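Local coordinates for protein phosphoserine aminotransferase (Bacillus alcalophilus, PDB 1W23) that uses pyridoxal 5'-phosphate to interconvert 3-phosphohydroxypyruvate and phosphoserine, with glutamate as amino donor, in the second step of serine biosynthesis, at residues Glu25-Phe29 / Phe242-Arg248; Ile93-Val97 / Phe136-Glu140; Gln68-Leu72 / His229-Ser234. All blocks are in the same frame, centred on the assembly; numbering follows the deposited sequence.

Interaction 1: residues Glu25-Phe29 / Phe242-Arg248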
ATOM      1  N   GLU A  25       3.067  20.076  -8.386  1.00 11.12           N
ATOM      2  CA  GLU A  25       4.284  19.369  -8.779  1.00 11.27           C
ATOM      3  C   GLU A  25       4.027  17.920  -9.224  1.00 10.52           C
ATOM      4  O   GLU A  25       4.983  17.138  -9.308  1.00 11.46           O
ATOM      5  CB  GLU A  25       5.382  19.472  -7.693  1.00 11.56           C
ATOM      6  CG  GLU A  25       5.093  18.743  -6.376  1.00 11.78           C
ATOM      7  CD  GLU A  25       5.949  19.184  -5.195  1.00 11.91           C
ATOM      8  OE1 GLU A  25       5.881  18.543  -4.147  1.00 12.34           O
ATOM      9  OE2 GLU A  25       6.717  20.154  -5.267  1.00 16.01           O
ATOM     10  N   LEU A  26       2.790  17.564  -9.549  1.00 10.31           N
ATOM     11  CA  LEU A  26       2.453  16.159  -9.851  1.00 10.26           C
ATOM     12  C   LEU A  26       3.217  15.650 -11.056  1.00 10.56           C
ATOM     13  O   LEU A  26       3.455  14.441 -11.120  1.00 11.06           O
ATOM     14  CB  LEU A  26       0.952  15.954 -10.059  1.00 10.16           C
ATOM     15  CG  LEU A  26       0.502  14.528  -9.813  1.00  9.94           C
ATOM     16  CD1 LEU A  26       0.497  14.168  -8.351  1.00 12.09           C
ATOM     17  CD2 LEU A  26      -0.912  14.288 -10.387  1.00 11.38           C
ATOM     18  N   LEU A  27       3.519  16.511 -12.029  1.00 10.77           N
ATOM     19  CA  LEU A  27       4.179  16.067 -13.240  1.00 10.90           C
ATOM     20  C   LEU A  27       5.678  16.296 -13.233  1.00 10.89           C
ATOM     21  O   LEU A  27       6.409  15.664 -14.026  1.00 12.19           O
ATOM     22  CB  LEU A  27       3.597  16.825 -14.461  1.00 12.49           C
ATOM     23  CG  LEU A  27       2.094  16.902 -14.548  1.00 12.77           C
ATOM     24  CD1 LEU A  27       1.631  17.658 -15.823  1.00 14.85           C
ATOM     25  CD2 LEU A  27       1.484  15.531 -14.490  1.00 15.08           C
ATOM     26  N   ASN A  28       6.171  17.208 -12.398  1.00 12.17           N
ATOM     27  CA  ASN A  28       7.576  17.613 -12.365  1.00 11.94           C
ATOM     28  C   ASN A  28       7.997  17.833 -10.928  1.00 11.54           C
ATOM     29  O   ASN A  28       7.839  18.985 -10.424  1.00 12.65           O
ATOM     30  CB  ASN A  28       7.766  18.845 -13.230  1.00 12.54           C
ATOM     31  CG  ASN A  28       9.174  19.425 -13.128  1.00 12.92           C
ATOM     32  OD1 ASN A  28      10.112  18.737 -12.709  1.00 12.69           O
ATOM     33  ND2 ASN A  28       9.302  20.710 -13.441  1.00 18.21           N
ATOM     34  N   PHE A  29       8.439  16.801 -10.266  1.00 11.98           N
ATOM     35  CA  PHE A  29       8.848  16.849  -8.875  1.00 12.18           C
ATOM     36  C   PHE A  29      10.322  17.183  -8.740  1.00 12.50           C
ATOM     37  O   PHE A  29      11.165  16.522  -9.364  1.00 12.56           O
ATOM     38  CB  PHE A  29       8.573  15.489  -8.206  1.00 12.18           C
ATOM     39  CG  PHE A  29       8.988  15.509  -6.768  1.00 11.65           C
ATOM     40  CD1 PHE A  29       8.311  16.342  -5.851  1.00 12.93           C
ATOM     41  CD2 PHE A  29      10.034  14.730  -6.302  1.00 14.93           C
ATOM     42  CE1 PHE A  29       8.719  16.392  -4.541  1.00 13.90           C
ATOM     43  CE2 PHE A  29      10.365  14.794  -4.951  1.00 16.43           C
ATOM     44  CZ  PHE A  29       9.713  15.620  -4.089  1.00 15.74           C
ATOM     45  N   PHE A 242       4.100   7.405  -3.316  1.00  9.13           N
ATOM     46  CA  PHE A 242       3.191   8.571  -3.346  1.00  8.84           C
ATOM     47  C   PHE A 242       2.515   8.744  -1.985  1.00  8.60           C
ATOM     48  O   PHE A 242       2.362   9.892  -1.502  1.00  9.14           O
ATOM     49  CB  PHE A 242       2.177   8.496  -4.473  1.00  9.32           C
ATOM     50  CG  PHE A 242       1.430   9.820  -4.650  1.00  9.69           C
ATOM     51  CD1 PHE A 242       2.088  10.919  -5.175  1.00 11.29           C
ATOM     52  CD2 PHE A 242       0.117   9.953  -4.300  1.00 11.49           C
ATOM     53  CE1 PHE A 242       1.431  12.114  -5.320  1.00 12.25           C
ATOM     54  CE2 PHE A 242      -0.546  11.170  -4.449  1.00 12.93           C
ATOM     55  CZ  PHE A 242       0.112  12.267  -4.995  1.00 12.39           C
ATOM     56  N   SER A 243       2.133   7.669  -1.334  1.00  8.35           N
ATOM     57  CA  SER A 243       1.529   7.786   0.014  1.00  8.76           C
ATOM     58  C   SER A 243       2.526   8.379   1.001  1.00  8.63           C
ATOM     59  O   SER A 243       2.113   9.218   1.847  1.00  9.16           O
ATOM     60  CB  SER A 243       1.003   6.448   0.504  1.00 10.04           C
ATOM     61  OG  SER A 243      -0.051   5.985  -0.291  1.00 12.55           O
ATOM     62  N   ILE A 244       3.779   7.976   0.961  1.00  8.70           N
ATOM     63  CA  ILE A 244       4.783   8.533   1.878  1.00  8.77           C
ATOM     64  C   ILE A 244       5.062   9.985   1.552  1.00  8.82           C
ATOM     65  O   ILE A 244       5.229  10.828   2.471  1.00  9.08           O
ATOM     66  CB  ILE A 244       6.048   7.639   1.883  1.00  9.00           C
ATOM     67  CG1 ILE A 244       5.725   6.282   2.521  1.00  8.72           C
ATOM     68  CG2 ILE A 244       7.203   8.335   2.576  1.00  9.47           C
ATOM     69  CD1 ILE A 244       6.705   5.163   2.211  1.00 10.19           C
ATOM     70  N   TYR A 245       5.094  10.353   0.278  1.00  8.72           N
ATOM     71  CA  TYR A 245       5.233  11.761  -0.118  1.00  9.06           C
ATOM     72  C   TYR A 245       4.062  12.562   0.406  1.00  8.42           C
ATOM     73  O   TYR A 245       4.255  13.676   0.964  1.00  8.98           O
ATOM     74  CB  TYR A 245       5.304  11.787  -1.671  1.00  9.62           C
ATOM     75  CG  TYR A 245       4.985  13.135  -2.239  1.00  9.11           C
ATOM     76  CD1 TYR A 245       5.930  14.155  -2.327  1.00  9.79           C
ATOM     77  CD2 TYR A 245       3.707  13.437  -2.706  1.00  9.96           C
ATOM     78  CE1 TYR A 245       5.605  15.389  -2.860  1.00  9.84           C
ATOM     79  CE2 TYR A 245       3.382  14.664  -3.200  1.00 10.84           C
ATOM     80  CZ  TYR A 245       4.358  15.653  -3.278  1.00 10.24           C
ATOM     81  OH  TYR A 245       3.974  16.880  -3.771  1.00 12.62           O
ATOM     82  N   MET A 246       2.823  12.073   0.283  1.00  8.60           N
ATOM     83  CA  MET A 246       1.679  12.831   0.808  1.00  8.71           C
ATOM     84  C   MET A 246       1.751  12.945   2.316  1.00  8.60           C
ATOM     85  O   MET A 246       1.397  14.007   2.876  1.00  8.96           O
ATOM     86  CB  MET A 246       0.365  12.189   0.359  1.00  8.77           C
ATOM     87  CG  MET A 246       0.038  12.422  -1.089  1.00 10.52           C
ATOM     88  SD  MET A 246      -0.174  14.126  -1.557  1.00 12.51           S
ATOM     89  CE  MET A 246      -1.372  14.721  -0.410  1.00 13.39           C
ATOM     90  N   LEU A 247       2.152  11.887   3.028  1.00  8.50           N
ATOM     91  CA  LEU A 247       2.385  11.925   4.448  1.00  8.66           C
ATOM     92  C   LEU A 247       3.388  13.043   4.792  1.00  8.75           C
ATOM     93  O   LEU A 247       3.140  13.849   5.705  1.00  9.12           O
ATOM     94  CB  LEU A 247       2.891  10.552   4.919  1.00  9.39           C
ATOM     95  CG  LEU A 247       3.445  10.460   6.352  1.00 11.42           C
ATOM     96  CD1 LEU A 247       2.481  10.705   7.404  1.00 16.44           C
ATOM     97  CD2 LEU A 247       4.150   9.102   6.496  1.00 18.46           C
ATOM     98  N   ARG A 248       4.511  13.117   4.073  1.00  8.90           N
ATOM     99  CA  ARG A 248       5.454  14.192   4.285  1.00  9.10           C
ATOM    100  C   ARG A 248       4.744  15.533   4.172  1.00  8.98           C
ATOM    101  O   ARG A 248       4.929  16.424   5.022  1.00  9.23           O
ATOM    102  CB  ARG A 248       6.622  14.013   3.287  1.00  9.19           C
ATOM    103  CG  ARG A 248       7.842  14.918   3.536  1.00 10.61           C
ATOM    104  CD  ARG A 248       7.674  16.415   3.202  1.00 10.71           C
ATOM    105  NE  ARG A 248       7.192  16.607   1.811  1.00 10.66           N
ATOM    106  CZ  ARG A 248       8.001  16.714   0.786  1.00 11.29           C
ATOM    107  NH1 ARG A 248       9.328  16.723   0.910  1.00 13.47           N
ATOM    108  NH2 ARG A 248       7.465  16.818  -0.454  1.00 12.79           N
TER

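Interaction 2: residues Ile93-Val97 / Phe136-Glu140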
ATOM      1  N   ILE A  93       1.871 -14.321  26.737  1.00 13.31           N
ATOM      2  CA  ILE A  93       0.446 -13.982  26.534  1.00 13.01           C
ATOM      3  C   ILE A  93       0.326 -12.643  25.848  1.00 11.96           C
ATOM      4  O   ILE A  93       0.956 -11.671  26.245  1.00 12.43           O
ATOM      5  CB  ILE A  93      -0.255 -13.928  27.911  1.00 14.29           C
ATOM      6  CG1 ILE A  93      -0.221 -15.308  28.604  1.00 17.34           C
ATOM      7  CG2 ILE A  93      -1.664 -13.394  27.796  1.00 16.19           C
ATOM      8  CD1 ILE A  93      -0.739 -15.278  30.065  1.00 19.47           C
ATOM      9  N   GLY A  94      -0.540 -12.589  24.826  1.00 12.12           N
ATOM     10  CA  GLY A  94      -0.899 -11.287  24.232  1.00 11.77           C
ATOM     11  C   GLY A  94      -2.081 -10.728  25.005  1.00 10.72           C
ATOM     12  O   GLY A  94      -3.198 -11.257  24.939  1.00 11.51           O
ATOM     13  N   ASN A  95      -1.831  -9.706  25.819  1.00 11.08           N
ATOM     14  CA  ASN A  95      -2.829  -9.170  26.749  1.00 10.70           C
ATOM     15  C   ASN A  95      -3.449  -7.906  26.162  1.00 10.29           C
ATOM     16  O   ASN A  95      -2.697  -7.010  25.760  1.00 11.42           O
ATOM     17  CB  ASN A  95      -2.149  -8.881  28.100  1.00 11.69           C
ATOM     18  CG  ASN A  95      -3.120  -8.792  29.256  1.00 11.64           C
ATOM     19  OD1 ASN A  95      -4.338  -8.959  29.069  1.00 12.91           O
ATOM     20  ND2 ASN A  95      -2.594  -8.558  30.479  1.00 12.18           N
ATOM     21  N   TYR A  96      -4.762  -7.847  26.062  1.00 10.57           N
ATOM     22  CA  TYR A  96      -5.500  -6.789  25.339  1.00 10.64           C
ATOM     23  C   TYR A  96      -6.450  -6.082  26.272  1.00 10.31           C
ATOM     24  O   TYR A  96      -7.153  -6.700  27.073  1.00 11.08           O
ATOM     25  CB  TYR A  96      -6.351  -7.440  24.168  1.00 11.13           C
ATOM     26  CG  TYR A  96      -5.396  -7.771  23.010  1.00 10.49           C
ATOM     27  CD1 TYR A  96      -4.582  -8.895  23.097  1.00 10.80           C
ATOM     28  CD2 TYR A  96      -5.261  -6.969  21.890  1.00 10.84           C
ATOM     29  CE1 TYR A  96      -3.701  -9.223  22.090  1.00 10.99           C
ATOM     30  CE2 TYR A  96      -4.341  -7.258  20.861  1.00 10.45           C
ATOM     31  CZ  TYR A  96      -3.576  -8.386  20.960  1.00 10.22           C
ATOM     32  OH  TYR A  96      -2.622  -8.699  20.018  1.00 11.49           O
ATOM     33  N   VAL A  97      -6.560  -4.760  26.104  1.00 10.08           N
ATOM     34  CA  VAL A  97      -7.591  -3.957  26.722  1.00 10.24           C
ATOM     35  C   VAL A  97      -8.644  -3.697  25.653  1.00 10.03           C
ATOM     36  O   VAL A  97      -8.347  -3.098  24.600  1.00  9.95           O
ATOM     37  CB  VAL A  97      -7.080  -2.644  27.313  1.00 10.28           C
ATOM     38  CG1 VAL A  97      -8.208  -1.840  27.982  1.00 11.46           C
ATOM     39  CG2 VAL A  97      -5.950  -2.863  28.306  1.00 11.49           C
ATOM     40  N   PHE A 136      -6.885  -3.180  35.442  1.00 16.58           N
ATOM     41  CA  PHE A 136      -6.153  -3.994  34.472  1.00 16.15           C
ATOM     42  C   PHE A 136      -5.553  -5.210  35.155  1.00 16.80           C
ATOM     43  O   PHE A 136      -4.863  -5.156  36.182  1.00 20.09           O
ATOM     44  CB  PHE A 136      -5.003  -3.225  33.842  1.00 16.53           C
ATOM     45  CG  PHE A 136      -5.389  -2.139  32.848  1.00 15.81           C
ATOM     46  CD1 PHE A 136      -6.670  -1.662  32.667  1.00 19.02           C
ATOM     47  CD2 PHE A 136      -4.360  -1.570  32.101  1.00 19.87           C
ATOM     48  CE1 PHE A 136      -6.896  -0.646  31.719  1.00 18.22           C
ATOM     49  CE2 PHE A 136      -4.613  -0.619  31.165  1.00 20.90           C
ATOM     50  CZ  PHE A 136      -5.864  -0.150  30.981  1.00 17.76           C
ATOM     51  N   GLN A 137      -5.858  -6.362  34.540  1.00 14.73           N
ATOM     52  CA  GLN A 137      -5.378  -7.653  35.010  1.00 15.54           C
ATOM     53  C   GLN A 137      -4.166  -8.027  34.132  1.00 14.11           C
ATOM     54  O   GLN A 137      -4.299  -8.335  32.945  1.00 15.45           O
ATOM     55  CB  GLN A 137      -6.464  -8.709  34.961  1.00 18.75           C
ATOM     56  CG  GLN A 137      -7.693  -8.265  35.774  1.00 30.98           C
ATOM     57  CD  GLN A 137      -7.353  -7.788  37.188  1.00 44.34           C
ATOM     58  OE1 GLN A 137      -7.716  -6.734  37.728  1.00 54.32           O
ATOM     59  NE2 GLN A 137      -6.578  -8.627  37.896  1.00 54.90           N
ATOM     60  N   LEU A 138      -2.997  -7.973  34.757  1.00 14.42           N
ATOM     61  CA  LEU A 138      -1.715  -8.179  34.115  1.00 14.32           C
ATOM     62  C   LEU A 138      -1.150  -9.540  34.477  1.00 15.29           C
ATOM     63  O   LEU A 138      -1.449 -10.087  35.575  1.00 18.28           O
ATOM     64  CB  LEU A 138      -0.758  -7.061  34.493  1.00 15.55           C
ATOM     65  CG  LEU A 138      -1.236  -5.628  34.256  1.00 16.36           C
ATOM     66  CD1 LEU A 138      -0.175  -4.640  34.734  1.00 19.47           C
ATOM     67  CD2 LEU A 138      -1.655  -5.448  32.788  1.00 16.19           C
ATOM     68  N   ASN A 139      -0.304 -10.087  33.593  1.00 14.18           N
ATOM     69  CA  ASN A 139       0.282 -11.405  33.816  1.00 14.42           C
ATOM     70  C   ASN A 139       1.787 -11.270  33.756  1.00 14.73           C
ATOM     71  O   ASN A 139       2.308 -10.519  32.903  1.00 14.51           O
ATOM     72  CB  ASN A 139      -0.152 -12.429  32.736  1.00 14.12           C
ATOM     73  CG  ASN A 139      -1.657 -12.496  32.629  1.00 14.77           C
ATOM     74  OD1 ASN A 139      -2.331 -13.027  33.525  1.00 17.13           O
ATOM     75  ND2 ASN A 139      -2.220 -11.929  31.571  1.00 14.55           N
ATOM     76  N   GLU A 140       2.503 -11.995  34.621  1.00 16.38           N
ATOM     77  CA  GLU A 140       3.976 -11.940  34.614  1.00 17.21           C
ATOM     78  C   GLU A 140       4.575 -12.336  33.234  1.00 15.27           C
ATOM     79  O   GLU A 140       5.651 -11.831  32.881  1.00 18.87           O
ATOM     80  CB  GLU A 140       4.490 -12.833  35.720  1.00 23.94           C
ATOM     81  CG  GLU A 140       4.226 -14.390  35.648  1.00 31.26           C
ATOM     82  CD  GLU A 140       5.032 -15.059  36.782  1.00 36.55           C
ATOM     83  OE1 GLU A 140       4.637 -15.421  37.963  1.00 25.94           O
ATOM     84  OE2 GLU A 140       6.254 -15.266  36.403  1.00 25.70           O
TER

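Interaction 3: residues Gln68-Leu72 / His229-Ser234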
ATOM      1  N   GLN A  68      12.767   3.716  16.049  1.00 12.77           N
ATOM      2  CA  GLN A  68      12.829   3.867  14.574  1.00 13.89           C
ATOM      3  C   GLN A  68      11.394   3.999  14.062  1.00 12.03           C
ATOM      4  O   GLN A  68      10.441   3.454  14.631  1.00 12.94           O
ATOM      5  CB  GLN A  68      13.547   2.742  13.912  1.00 16.10           C
ATOM      6  CG  GLN A  68      13.815   3.016  12.388  1.00 17.12           C
ATOM      7  CD  GLN A  68      14.765   2.052  11.775  1.00 16.44           C
ATOM      8  OE1 GLN A  68      14.584   1.586  10.604  1.00 17.17           O
ATOM      9  NE2 GLN A  68      15.780   1.724  12.547  1.00 16.19           N
ATOM     10  N   ILE A  69      11.254   4.721  12.966  1.00 12.24           N
ATOM     11  CA  ILE A  69       9.997   4.955  12.284  1.00 11.47           C
ATOM     12  C   ILE A  69       9.955   4.072  11.042  1.00 10.97           C
ATOM     13  O   ILE A  69      10.842   4.233  10.192  1.00 13.27           O
ATOM     14  CB  ILE A  69       9.872   6.439  11.929  1.00 11.87           C
ATOM     15  CG1 ILE A  69       9.909   7.315  13.199  1.00 13.75           C
ATOM     16  CG2 ILE A  69       8.609   6.716  11.118  1.00 13.32           C
ATOM     17  CD1 ILE A  69      10.288   8.755  12.890  1.00 17.38           C
ATOM     18  N   LEU A  70       8.993   3.199  10.949  1.00 10.11           N
ATOM     19  CA  LEU A  70       8.776   2.334   9.797  1.00  9.85           C
ATOM     20  C   LEU A  70       7.582   2.828   9.004  1.00  9.39           C
ATOM     21  O   LEU A  70       6.586   3.288   9.584  1.00  9.80           O
ATOM     22  CB  LEU A  70       8.539   0.893  10.208  1.00  9.88           C
ATOM     23  CG  LEU A  70       9.552   0.283  11.155  1.00 11.32           C
ATOM     24  CD1 LEU A  70       9.140  -1.155  11.496  1.00 12.28           C
ATOM     25  CD2 LEU A  70      10.950   0.261  10.582  1.00 16.17           C
ATOM     26  N   PHE A  71       7.668   2.675   7.679  1.00  9.26           N
ATOM     27  CA  PHE A  71       6.584   2.945   6.744  1.00  9.00           C
ATOM     28  C   PHE A  71       6.275   1.620   6.044  1.00  9.64           C
ATOM     29  O   PHE A  71       7.049   1.183   5.196  1.00 11.55           O
ATOM     30  CB  PHE A  71       6.957   3.994   5.724  1.00  9.88           C
ATOM     31  CG  PHE A  71       7.302   5.363   6.283  1.00  9.63           C
ATOM     32  CD1 PHE A  71       8.303   6.107   5.735  1.00 10.98           C
ATOM     33  CD2 PHE A  71       6.600   5.907   7.370  1.00 11.29           C
ATOM     34  CE1 PHE A  71       8.630   7.359   6.231  1.00 12.24           C
ATOM     35  CE2 PHE A  71       6.950   7.153   7.859  1.00 12.10           C
ATOM     36  CZ  PHE A  71       7.934   7.900   7.284  1.00 11.95           C
ATOM     37  N   LEU A  72       5.154   0.996   6.401  1.00  9.15           N
ATOM     38  CA  LEU A  72       4.790  -0.344   5.925  1.00  9.06           C
ATOM     39  C   LEU A  72       3.501  -0.294   5.133  1.00  9.03           C
ATOM     40  O   LEU A  72       2.622   0.549   5.369  1.00 11.02           O
ATOM     41  CB  LEU A  72       4.640  -1.304   7.104  1.00  9.55           C
ATOM     42  CG  LEU A  72       5.887  -1.436   7.980  1.00 10.86           C
ATOM     43  CD1 LEU A  72       5.626  -2.493   9.047  1.00 12.40           C
ATOM     44  CD2 LEU A  72       7.121  -1.788   7.185  1.00 13.19           C
ATOM     45  N   HIS A 229      12.393  -4.744   8.035  1.00 10.90           N
ATOM     46  CA  HIS A 229      12.091  -3.359   7.710  1.00 11.16           C
ATOM     47  C   HIS A 229      12.965  -2.383   8.507  1.00 10.62           C
ATOM     48  O   HIS A 229      13.334  -1.321   8.010  1.00 11.30           O
ATOM     49  CB  HIS A 229      10.589  -3.095   7.924  1.00 10.92           C
ATOM     50  CG  HIS A 229       9.790  -4.051   7.071  1.00 11.00           C
ATOM     51  ND1 HIS A 229       9.737  -3.894   5.689  1.00 11.95           N
ATOM     52  CD2 HIS A 229       9.097  -5.171   7.425  1.00 11.27           C
ATOM     53  CE1 HIS A 229       8.997  -4.899   5.235  1.00 11.99           C
ATOM     54  NE2 HIS A 229       8.581  -5.679   6.241  1.00 11.77           N
ATOM     55  N   ILE A 230      13.315  -2.713   9.753  1.00 11.16           N
ATOM     56  CA  ILE A 230      14.237  -1.917  10.540  1.00 10.75           C
ATOM     57  C   ILE A 230      15.593  -1.886   9.830  1.00 11.31           C
ATOM     58  O   ILE A 230      16.166  -0.803   9.590  1.00 11.98           O
ATOM     59  CB  ILE A 230      14.412  -2.505  11.958  1.00 12.02           C
ATOM     60  CG1 ILE A 230      13.080  -2.258  12.746  1.00 12.87           C
ATOM     61  CG2 ILE A 230      15.574  -1.898  12.695  1.00 14.57           C
ATOM     62  CD1 ILE A 230      12.992  -3.091  14.029  1.00 15.69           C
ATOM     63  N   LYS A 231      16.146  -3.025   9.444  1.00 11.58           N
ATOM     64  CA  LYS A 231      17.456  -3.081   8.854  1.00 12.93           C
ATOM     65  C   LYS A 231      17.547  -2.372   7.512  1.00 12.08           C
ATOM     66  O   LYS A 231      18.544  -1.745   7.197  1.00 13.78           O
ATOM     67  CB  LYS A 231      17.885  -4.575   8.727  1.00 15.90           C
ATOM     68  CG  LYS A 231      18.315  -5.131  10.090  1.00 21.81           C
ATOM     69  CD  LYS A 231      18.882  -6.572  10.014  1.00 34.09           C
ATOM     70  CE  LYS A 231      19.375  -6.948  11.400  1.00 44.84           C
ATOM     71  NZ  LYS A 231      19.390  -8.367  11.781  1.00 69.41           N
ATOM     72  N   SER A 232      16.459  -2.463   6.731  1.00 11.55           N
ATOM     73  CA  SER A 232      16.398  -1.843   5.414  1.00 11.59           C
ATOM     74  C   SER A 232      15.807  -0.437   5.405  1.00 11.33           C
ATOM     75  O   SER A 232      15.598   0.088   4.303  1.00 11.67           O
ATOM     76  CB  SER A 232      15.567  -2.724   4.451  0.70 13.00           C
ATOM     77  OG  SER A 232      14.211  -2.683   4.904  0.70 14.19           O
ATOM     78  N   ASP A 233      15.523   0.158   6.543  1.00 11.22           N
ATOM     79  CA  ASP A 233      14.914   1.484   6.611  1.00 10.71           C
ATOM     80  C   ASP A 233      13.632   1.586   5.776  1.00 10.21           C
ATOM     81  O   ASP A 233      13.407   2.584   5.088  1.00 10.58           O
ATOM     82  CB  ASP A 233      15.895   2.567   6.216  1.00 11.82           C
ATOM     83  CG  ASP A 233      15.441   3.979   6.510  1.00 12.24           C
ATOM     84  OD1 ASP A 233      14.604   4.185   7.420  1.00 13.40           O
ATOM     85  OD2 ASP A 233      15.931   4.884   5.830  1.00 16.10           O
ATOM     86  N   SER A 234      12.797   0.540   5.853  1.00 10.21           N
ATOM     87  CA  SER A 234      11.529   0.504   5.162  1.00 10.20           C
ATOM     88  C   SER A 234      11.686   0.558   3.623  1.00 10.62           C
ATOM     89  O   SER A 234      10.746   0.976   2.943  1.00 11.84           O
ATOM     90  CB  SER A 234      10.553   1.605   5.661  1.00 10.51           C
ATOM     91  OG  SER A 234      10.383   1.514   7.061  1.00 10.93           O
TER
HETATM   92  O   HOH W   1      12.483   2.837   8.549  1.00 13.31           O

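Interaction 1: residues Glu25-Phe29 / Phe242-Arg248
The phenol of Y245 donates a short hydrogen bond to E25, with OH 2.6 Å from OE1; N249 adds a weak hydrogen bond to the same hydroxyl. The carboxylate arrives at the edge of the tyrosine ring, its plane turned 49° from the ring's, and OE1 takes the proton on its anti lone pair. E25 comes just after helix 16-24, where the backbone turns out of helical geometry; its CG sits between the backbone N and the carbonyl carbon (chi1 68°), and the chain, extended from there, points to helix 241-256. R248 lies nearby, its NH2 4.4 Å from OE1, too far for a salt bridge, though its charge probably favours an ionised glutamate; its NH1 is hydrogen-bonded to Q52, and NE makes a long, weak ion pair with D252.

F29 stands beside the carboxylate, with CD of E25 at the edge of its ring, and Y245 directs its own edge toward the F29 face, an offset edge-to-face pair with planes at 83°. L26 brings CD1 to within 3.8 Å of CE1 of F242.

The loop thus packs on helix 241-256 beside helix 44-61, whose V49 touches both F29 and Y245, while F242 stacks on F242 of the second subunit.

Interaction 2: residues Ile93-Val97 / Phe136-Glu140
The ring of F136 receives V97 over one face: CG2 sits 4.0 Å from the ring centroid, a CH-pi contact displaced toward the rim at CZ. V97 has its CG1 anti to the backbone N (chi1 -179°), which leaves CG2 beside that nitrogen and brings both methyls up to the ring, with CG1 4.1 Å from CE1 of F136. F133 meets the same phenyl ring from outside the contact.

Next along the strand comes the amide of N95. Its ND2 gives a nearly straight hydrogen bond, 3.0 Å and 176°, to the backbone O of Q137, which lies in the amide plane of N95 and accepts on a lone pair in its own carbonyl plane. The side chains of N95 and N139 cross at about a right angle, yet their amide planes are only 38° apart. The two ND2 atoms come within 3.6 Å of each other without bonding; D142 explains this, since its carboxylate takes a hydrogen bond from each. At the strand's start, I93 lays CD1 against N139, 3.9 Å from its CG.

Replacing N95 with a leucine would probably leave the Q137 carbonyl, the D142 carboxylate and H117 each short of a partner.

The contact is apolar at the V97/F136 end and polar in the middle, with an isoleucine methyl against an asparagine side chain at the I93 end. Both ends of the N95 amide are in use, ND2 toward Q137 and D142 and OD1 toward H117, which fixes its rotation and satisfies a buried polar group while holding the non-strand segment 136-140 to strand 93-98.

Interaction 3: residues Gln68-Leu72 / His229-Ser234
Strand 67-72 passes the C-terminal end of helix 226-231, which closes in a Schellman motif: S234 N bonds to H229 O and D233 N to I230 O, D233 being the C-prime residue with positive phi, and the chain comes closest to the strand at L70 and S234.

S234 makes the direct polar link. Its OG accepts the backbone N-H of F71 at 3.0 Å, with an angle of 164° at the hydrogen, and lies 3.3 Å from CA of L70. The hydroxyl stands anti to its own carbonyl carbon (chi1 -55°), which turns it in against the strand. The same OG is 2.9 Å from a water, which is in turn hydrogen-bonded to I69 O (2.7 Å) and D233 OD1, so the turn is joined to the strand both directly and through one water.

Apolar packing follows the helix. L72 sets CD2 over one face of the H229 imidazole, 3.7 Å from the ring centroid and 21° off its normal, while NE2 of that ring bonds to the carbonyl of M223. L70 brings CD2 against CG1 of I230, 3.9 Å away. The extended side chain of Q68 crosses I230 obliquely near its CG2. The H229 side chain is about 5 Å from that of N237, a pyridoxal 5'-phosphate-binding residue, so this turn leads into a cofactor-binding part of the chain.

Within this chain, strand 67-72 is an outermost strand of the mixed sheet, antiparallel to strand 204-209, whose V206 and V208 touch L70 and I230. M82 of helix 75-87 packs on both L72 and H229, and F71 turns to helix 44-61, meeting H50 edge-to-face.

In the fold
Interactions 1 and 3 are buried; interaction 2 is only partly so, its 136-140 side being largely at the surface. Interactions 1 and 3 are neighbours, joined where F71 packs against I244 and L247, and both lean on helix 44-61. Interaction 2 lies on the other side of the chain's centre from interaction 1, about 41 Å between centres, but shares the large sheet with interaction 3: one uses the inner strand 93-98, the other an edge strand within this chain, 67-72. The chemistry differs accordingly: a carboxylate-phenol bond and aromatic packing near the dimer interface, an asparagine side chain holding a peripheral loop, and a serine and a water tying the end of helix 226-231 to the edge strand.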